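Local atomic coordinates of extracellular solute-binding protein family 5 (Brucella melitensis, PDB entry 4ONY), a protein that probably binds peptides or related solutes in the periplasm and delivers them to an ABC transporter for import across the inner membrane. Residues A[300-305]-A[564-569]; A[113-118]-A[171-176]. All coordinates share one frame; numbering follows the deposited sequence.

Contact 1 (A[300-305]-A[564-569]); sequences DTFEKG and PYQWVA
Asp-300 and Val-568 bond to each other twice through their backbones, Asp-300 N reaching Val-568 O at 2.8 Å and Val-568 N returning to Asp-300 O. Two residues on, Phe-302 and Gln-566 repeat the exchange, with Gln-566 N 2.9 Å from Phe-302 O. This is an edge pair of a three-stranded antiparallel sheet with 566-571 in the middle. Between the bonded pairs, Thr-301 CA lies 3.2 Å from Gln-566 O in a CA-H...O contact. Beyond the last direct bonds, water takes over: one molecule joins Lys-304 N to Pro-564 O, another Glu-303 OE1 to Tyr-565 OH. The Glu-303 and Tyr-565 side chains run side by side, CG of Glu-303 3.3 Å from CE1 of Tyr-565, the carboxylate turned 46° from the ring.

Phe-302 CG stands anti to the carbonyl carbon (chi1 -53°), on the Val-568 side of CB, and CE1 of Phe-302 meets Val-568 CG2 at 4.0 Å. Phe-302 CB lies 3.5 Å from Gln-566 OE1, an oxygen satisfied by Tyr-585 N. Asp-300 shares this face, salt-bridged to Arg-570. The Lys-304 and Gln-566 side chains cross at about a right angle, CD of Lys-304 3.6 Å from NE2 of Gln-566. On the other face, Thr-301 CG2 touches Trp-567 CD1, its hydroxyl suiting an exposed place, and Trp-567 stacks on Trp-283. Apolar Phe-302 and Val-568 suit burial, whereas long, polar-tipped Glu-303 and Tyr-565 suit an exposed, water-bridged end.

Contact 2 (A[113-118]-A[171-176]); sequences KWVEFT and FTFNEK
Val-115 CG1 sits against the ring of Phe-173, 3.7 Å from CZ, and also approaches CB of Phe-171. CG1 stands between the backbone N and the carbonyl carbon (chi1 64°), which carries this methyl to both aromatic residues; a compact branched side chain suits a place between the Phe-173 ring and the Phe-171 CB. Farther along the strand, Phe-117 meets Phe-171: CD2 of Phe-117 is 3.8 Å from CE1 of Phe-171, which comes in at the edge of the Phe-117 ring, near its plane. The two ring planes stand 81° apart, an oblique pair whose rim atoms do the touching. The buried rings of Phe-117, Phe-171 and Phe-173 give the apolar surface on which helix 181-187 rests, Ile-185 against Phe-117 and Phe-171 and Pro-182 against Phe-173.

The backbones beneath belong to neighbouring antiparallel strands, 114-119 and 168-173, within the sheet that also includes strand 97-108. Val-115 and Phe-171 are a hydrogen-bonded pair: Phe-171 N to Val-115 O is 2.9 Å, and Val-115 N answers to Phe-171 O. Trp-114 and Thr-172 form the non-hydrogen-bonded pair, and their CA atoms are only 4.2 Å apart. Their side chains occupy the other face, where the Trp-114 ring makes a cation-pi contact with Arg-170.

At the strand end, Phe-173 N bonds to Lys-113 O, 2.7 Å away. Lys-113 points its ammonium outward to a salt bridge with Asp-109. Beyond Phe-173 the chain turns: Asn-174 OD1 accepts from Lys-176 N at 2.8 Å, an Asx turn.

Contact 2 comes first along the chain and is complete before contact 1 opens. Its strands, 114-119 and 168-173, are separated by about fifty residues that include helix 133-146, whereas contact 1 joins strand 297-302 to strand 566-571, its segments 300-305 and 564-569 being separated by 258 residues. The two share no sheet: contact 2 lies in a six-stranded antiparallel sheet, contact 1 at one side of a three-stranded one, where 566-571 is the middle strand between 274-277 and 297-302. Their centres are 39 Å apart on opposite sides of the chain's centre, and their nearest atoms stay about 26 Å from each other. Contact 2 thus ties together a local region, while contact 1 brings the chain's C-terminal part back to its middle.

Contact 1 (A[300-305]-A[564-569])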
loop_
_atom_site.group_PDB
_atom_site.type_symbol
_atom_site.label_atom_id
_atom_site.label_comp_id
_atom_site.label_asym_id
_atom_site.label_seq_id
_atom_site.Cartn_x
_atom_site.Cartn_y
_atom_site.Cartn_z
ATOM N N ASP A 300 -5.092 0.559 -21.440
ATOM C CA ASP A 300 -4.217 1.635 -20.999
ATOM C C ASP A 300 -3.139 1.082 -20.065
ATOM O O ASP A 300 -3.390 0.145 -19.307
ATOM C CB ASP A 300 -4.955 2.699 -20.194
ATOM C CG ASP A 300 -5.363 3.888 -20.999
ATOM O OD1 ASP A 300 -4.922 4.025 -22.133
ATOM O OD2 ASP A 300 -6.153 4.705 -20.503
ATOM N N THR A 301 -1.977 1.707 -20.092
ATOM C CA THR A 301 -0.966 1.437 -19.130
ATOM C C THR A 301 -0.421 2.724 -18.495
ATOM O O THR A 301 -0.405 3.784 -19.124
ATOM C CB THR A 301 0.184 0.686 -19.756
ATOM O OG1 THR A 301 0.940 1.615 -20.516
ATOM C CG2 THR A 301 -0.298 -0.486 -20.626
ATOM N N PHE A 302 -0.009 2.603 -17.236
ATOM C CA PHE A 302 0.486 3.724 -16.452
ATOM C C PHE A 302 1.719 3.307 -15.645
ATOM O O PHE A 302 1.934 2.134 -15.407
ATOM C CB PHE A 302 -0.591 4.158 -15.462
ATOM C CG PHE A 302 -1.933 4.452 -16.086
ATOM C CD1 PHE A 302 -2.858 3.448 -16.246
ATOM C CD2 PHE A 302 -2.273 5.715 -16.479
ATOM C CE1 PHE A 302 -4.088 3.683 -16.824
ATOM C CE2 PHE A 302 -3.492 5.987 -17.039
ATOM C CZ PHE A 302 -4.398 4.949 -17.246
ATOM N N GLU A 303 2.541 4.276 -15.255
ATOM C CA GLU A 303 3.627 3.992 -14.356
ATOM C C GLU A 303 3.428 4.807 -13.144
ATOM O O GLU A 303 2.722 5.806 -13.172
ATOM C CB GLU A 303 4.972 4.340 -14.981
ATOM C CG GLU A 303 5.318 3.433 -16.122
ATOM C CD GLU A 303 6.615 3.855 -16.796
ATOM O OE1 GLU A 303 6.537 4.727 -17.710
ATOM O OE2 GLU A 303 7.666 3.304 -16.410
ATOM N N LYS A 304 4.029 4.375 -12.069
ATOM C CA LYS A 304 3.895 5.083 -10.817
ATOM C C LYS A 304 5.250 5.081 -10.135
ATOM O O LYS A 304 6.082 4.218 -10.408
ATOM C CB LYS A 304 2.815 4.434 -9.953
ATOM C CG LYS A 304 3.134 3.029 -9.458
ATOM C CD LYS A 304 1.911 2.480 -8.735
ATOM C CE LYS A 304 2.110 1.058 -8.216
ATOM N NZ LYS A 304 2.888 1.054 -6.954
ATOM N N GLY A 305 5.450 6.059 -9.258
ATOM C CA GLY A 305 6.647 6.178 -8.492
ATOM C C GLY A 305 6.496 5.784 -7.024
ATOM O O GLY A 305 7.469 5.810 -6.291
ATOM N N PRO A 564 5.611 -4.079 -13.850
ATOM C CA PRO A 564 6.158 -2.749 -13.949
ATOM C C PRO A 564 5.188 -1.629 -14.406
ATOM O O PRO A 564 5.499 -0.438 -14.228
ATOM C CB PRO A 564 7.263 -2.921 -14.981
ATOM C CG PRO A 564 6.793 -4.039 -15.861
ATOM C CD PRO A 564 6.083 -4.962 -14.922
ATOM N N TYR A 565 4.027 -1.997 -14.956
ATOM C CA TYR A 565 3.010 -1.019 -15.281
ATOM C C TYR A 565 1.690 -1.380 -14.611
ATOM O O TYR A 565 1.374 -2.560 -14.458
ATOM C CB TYR A 565 2.807 -0.987 -16.798
ATOM C CG TYR A 565 4.036 -0.576 -17.585
ATOM C CD1 TYR A 565 4.287 0.759 -17.846
ATOM C CD2 TYR A 565 4.923 -1.510 -18.058
ATOM C CE1 TYR A 565 5.397 1.167 -18.559
ATOM C CE2 TYR A 565 6.074 -1.122 -18.769
ATOM C CZ TYR A 565 6.310 0.230 -19.016
ATOM O OH TYR A 565 7.408 0.745 -19.734
ATOM N N GLN A 566 0.889 -0.367 -14.344
ATOM C CA GLN A 566 -0.489 -0.528 -13.932
ATOM C C GLN A 566 -1.285 -0.676 -15.232
ATOM O O GLN A 566 -0.979 -0.016 -16.245
ATOM C CB GLN A 566 -1.017 0.723 -13.253
ATOM C CG GLN A 566 -0.281 1.177 -11.989
ATOM C CD GLN A 566 -0.938 2.432 -11.391
ATOM O OE1 GLN A 566 -1.009 3.479 -12.039
ATOM N NE2 GLN A 566 -1.436 2.316 -10.141
ATOM N N TRP A 567 -2.305 -1.507 -15.172
ATOM C CA TRP A 567 -3.083 -1.827 -16.332
ATOM C C TRP A 567 -4.526 -1.560 -16.074
ATOM O O TRP A 567 -5.089 -2.136 -15.141
ATOM C CB TRP A 567 -2.918 -3.336 -16.628
ATOM C CG TRP A 567 -1.587 -3.810 -17.094
ATOM C CD1 TRP A 567 -0.655 -3.115 -17.808
ATOM C CD2 TRP A 567 -1.101 -5.129 -16.983
ATOM N NE1 TRP A 567 0.411 -3.906 -18.092
ATOM C CE2 TRP A 567 0.158 -5.166 -17.625
ATOM C CE3 TRP A 567 -1.603 -6.281 -16.418
ATOM C CZ2 TRP A 567 0.911 -6.334 -17.733
ATOM C CZ3 TRP A 567 -0.821 -7.455 -16.476
ATOM C CH2 TRP A 567 0.415 -7.467 -17.128
ATOM N N VAL A 568 -5.141 -0.753 -16.931
ATOM C CA VAL A 568 -6.590 -0.505 -16.886
ATOM C C VAL A 568 -7.155 -0.528 -18.302
ATOM O O VAL A 568 -6.730 0.245 -19.169
ATOM C CB VAL A 568 -6.955 0.860 -16.245
ATOM C CG1 VAL A 568 -8.460 0.992 -16.144
ATOM C CG2 VAL A 568 -6.325 1.021 -14.858
ATOM N N ALA A 569 -8.077 -1.452 -18.563
ATOM C CA ALA A 569 -8.761 -1.494 -19.844
ATOM C C ALA A 569 -10.009 -0.657 -19.674
ATOM O O ALA A 569 -10.590 -0.645 -18.587
ATOM C CB ALA A 569 -9.120 -2.916 -20.247
HETATM O O HOH W 1 7.639 3.409 -19.939
HETATM O O HOH W 2 5.013 1.559 -12.468
#

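Contact 2 (A[113-118]-A[171-176])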
loop_
_atom_site.group_PDB
_atom_site.type_symbol
_atom_site.label_atom_id
_atom_site.label_comp_id
_atom_site.label_asym_id
_atom_site.label_seq_id
_atom_site.Cartn_x
_atom_site.Cartn_y
_atom_site.Cartn_z
ATOM N N LYS A 113 3.335 19.515 18.906
ATOM C CA LYS A 113 2.588 19.266 20.137
ATOM C C LYS A 113 1.140 19.733 20.051
ATOM O O LYS A 113 0.316 19.357 20.901
ATOM C CB LYS A 113 3.299 19.974 21.289
ATOM C CG LYS A 113 4.481 19.196 21.904
ATOM C CD LYS A 113 5.772 20.020 22.103
ATOM C CE LYS A 113 5.596 21.431 22.723
ATOM N NZ LYS A 113 6.203 22.539 21.886
ATOM N N TRP A 114 0.811 20.538 19.049
ATOM C CA TRP A 114 -0.597 20.909 18.769
ATOM C C TRP A 114 -0.790 21.188 17.299
ATOM O O TRP A 114 0.190 21.463 16.591
ATOM C CB TRP A 114 -1.057 22.155 19.585
ATOM C CG TRP A 114 -0.225 23.372 19.357
ATOM C CD1 TRP A 114 0.819 23.791 20.111
ATOM C CD2 TRP A 114 -0.348 24.319 18.283
ATOM N NE1 TRP A 114 1.359 24.937 19.589
ATOM C CE2 TRP A 114 0.662 25.291 18.470
ATOM C CE3 TRP A 114 -1.203 24.435 17.179
ATOM C CZ2 TRP A 114 0.862 26.349 17.581
ATOM C CZ3 TRP A 114 -1.036 25.524 16.313
ATOM C CH2 TRP A 114 -0.004 26.461 16.515
ATOM N N VAL A 115 -2.046 21.088 16.843
ATOM C CA VAL A 115 -2.425 21.482 15.494
ATOM C C VAL A 115 -3.780 22.157 15.578
ATOM O O VAL A 115 -4.624 21.764 16.373
ATOM C CB VAL A 115 -2.409 20.291 14.488
ATOM C CG1 VAL A 115 -3.441 19.243 14.861
ATOM C CG2 VAL A 115 -2.659 20.762 13.049
ATOM N N GLU A 116 -3.983 23.189 14.785
ATOM C CA GLU A 116 -5.231 23.933 14.806
ATOM C C GLU A 116 -5.773 24.118 13.376
ATOM O O GLU A 116 -5.033 24.477 12.483
ATOM C CB GLU A 116 -5.038 25.279 15.521
ATOM C CG GLU A 116 -6.296 26.163 15.548
ATOM C CD GLU A 116 -6.162 27.370 16.503
ATOM O OE1 GLU A 116 -5.112 27.540 17.132
ATOM O OE2 GLU A 116 -7.124 28.121 16.710
ATOM N N PHE A 117 -7.058 23.841 13.194
ATOM C CA PHE A 117 -7.724 23.874 11.892
ATOM C C PHE A 117 -8.789 24.913 11.941
ATOM O O PHE A 117 -9.489 25.037 12.968
ATOM C CB PHE A 117 -8.394 22.531 11.613
ATOM C CG PHE A 117 -7.440 21.370 11.603
ATOM C CD1 PHE A 117 -6.688 21.071 10.459
ATOM C CD2 PHE A 117 -7.299 20.563 12.722
ATOM C CE1 PHE A 117 -5.805 19.991 10.440
ATOM C CE2 PHE A 117 -6.404 19.514 12.714
ATOM C CZ PHE A 117 -5.665 19.213 11.575
ATOM N N THR A 118 -8.944 25.647 10.857
ATOM C CA THR A 118 -10.047 26.567 10.724
ATOM C C THR A 118 -10.882 26.078 9.562
ATOM O O THR A 118 -10.369 25.925 8.457
ATOM C CB THR A 118 -9.553 27.997 10.510
ATOM O OG1 THR A 118 -8.646 28.319 11.559
ATOM C CG2 THR A 118 -10.703 29.015 10.480
ATOM N N PHE A 171 -6.186 20.746 18.530
ATOM C CA PHE A 171 -5.835 19.470 19.180
ATOM C C PHE A 171 -4.484 19.659 19.844
ATOM O O PHE A 171 -3.514 20.003 19.164
ATOM C CB PHE A 171 -5.681 18.361 18.119
ATOM C CG PHE A 171 -6.949 18.040 17.382
ATOM C CD1 PHE A 171 -7.412 18.854 16.370
ATOM C CD2 PHE A 171 -7.675 16.913 17.695
ATOM C CE1 PHE A 171 -8.586 18.550 15.688
ATOM C CE2 PHE A 171 -8.845 16.611 17.032
ATOM C CZ PHE A 171 -9.310 17.435 16.034
ATOM N N THR A 172 -4.410 19.478 21.149
ATOM C CA THR A 172 -3.125 19.477 21.860
ATOM C C THR A 172 -2.760 18.056 22.238
ATOM O O THR A 172 -3.575 17.353 22.839
ATOM C CB THR A 172 -3.208 20.339 23.128
ATOM O OG1 THR A 172 -3.690 21.622 22.778
ATOM C CG2 THR A 172 -1.828 20.468 23.828
ATOM N N PHE A 173 -1.553 17.631 21.878
ATOM C CA PHE A 173 -1.149 16.252 22.023
ATOM C C PHE A 173 -0.383 15.992 23.303
ATOM O O PHE A 173 0.173 16.902 23.885
ATOM C CB PHE A 173 -0.316 15.814 20.805
ATOM C CG PHE A 173 -1.030 16.049 19.504
ATOM C CD1 PHE A 173 -2.259 15.438 19.273
ATOM C CD2 PHE A 173 -0.544 16.922 18.583
ATOM C CE1 PHE A 173 -2.960 15.675 18.114
ATOM C CE2 PHE A 173 -1.232 17.142 17.406
ATOM C CZ PHE A 173 -2.442 16.513 17.167
ATOM N N ASN A 174 -0.382 14.733 23.717
ATOM C CA ASN A 174 0.341 14.301 24.905
ATOM C C ASN A 174 1.588 13.567 24.495
ATOM O O ASN A 174 1.900 13.433 23.311
ATOM C CB ASN A 174 -0.545 13.461 25.826
ATOM C CG ASN A 174 -0.968 12.130 25.214
ATOM O OD1 ASN A 174 -0.218 11.479 24.488
ATOM N ND2 ASN A 174 -2.168 11.703 25.542
ATOM N N GLU A 175 2.317 13.095 25.482
ATOM C CA GLU A 175 3.633 12.515 25.247
ATOM C C GLU A 175 3.606 11.192 24.455
ATOM O O GLU A 175 4.636 10.754 23.952
ATOM C CB GLU A 175 4.388 12.371 26.587
ATOM C CG GLU A 175 3.881 11.264 27.508
ATOM C CD GLU A 175 2.452 11.478 28.051
ATOM O OE1 GLU A 175 2.040 12.658 28.296
ATOM O OE2 GLU A 175 1.745 10.449 28.253
ATOM N N LYS A 176 2.458 10.542 24.344
ATOM C CA LYS A 176 2.381 9.374 23.489
ATOM C C LYS A 176 2.360 9.722 21.976
ATOM O O LYS A 176 2.427 8.838 21.164
ATOM C CB LYS A 176 1.158 8.547 23.812
ATOM C CG LYS A 176 1.177 7.947 25.200
ATOM C CD LYS A 176 -0.197 7.346 25.445
ATOM C CE LYS A 176 -0.175 6.104 26.319
ATOM N NZ LYS A 176 -1.581 5.614 26.505
#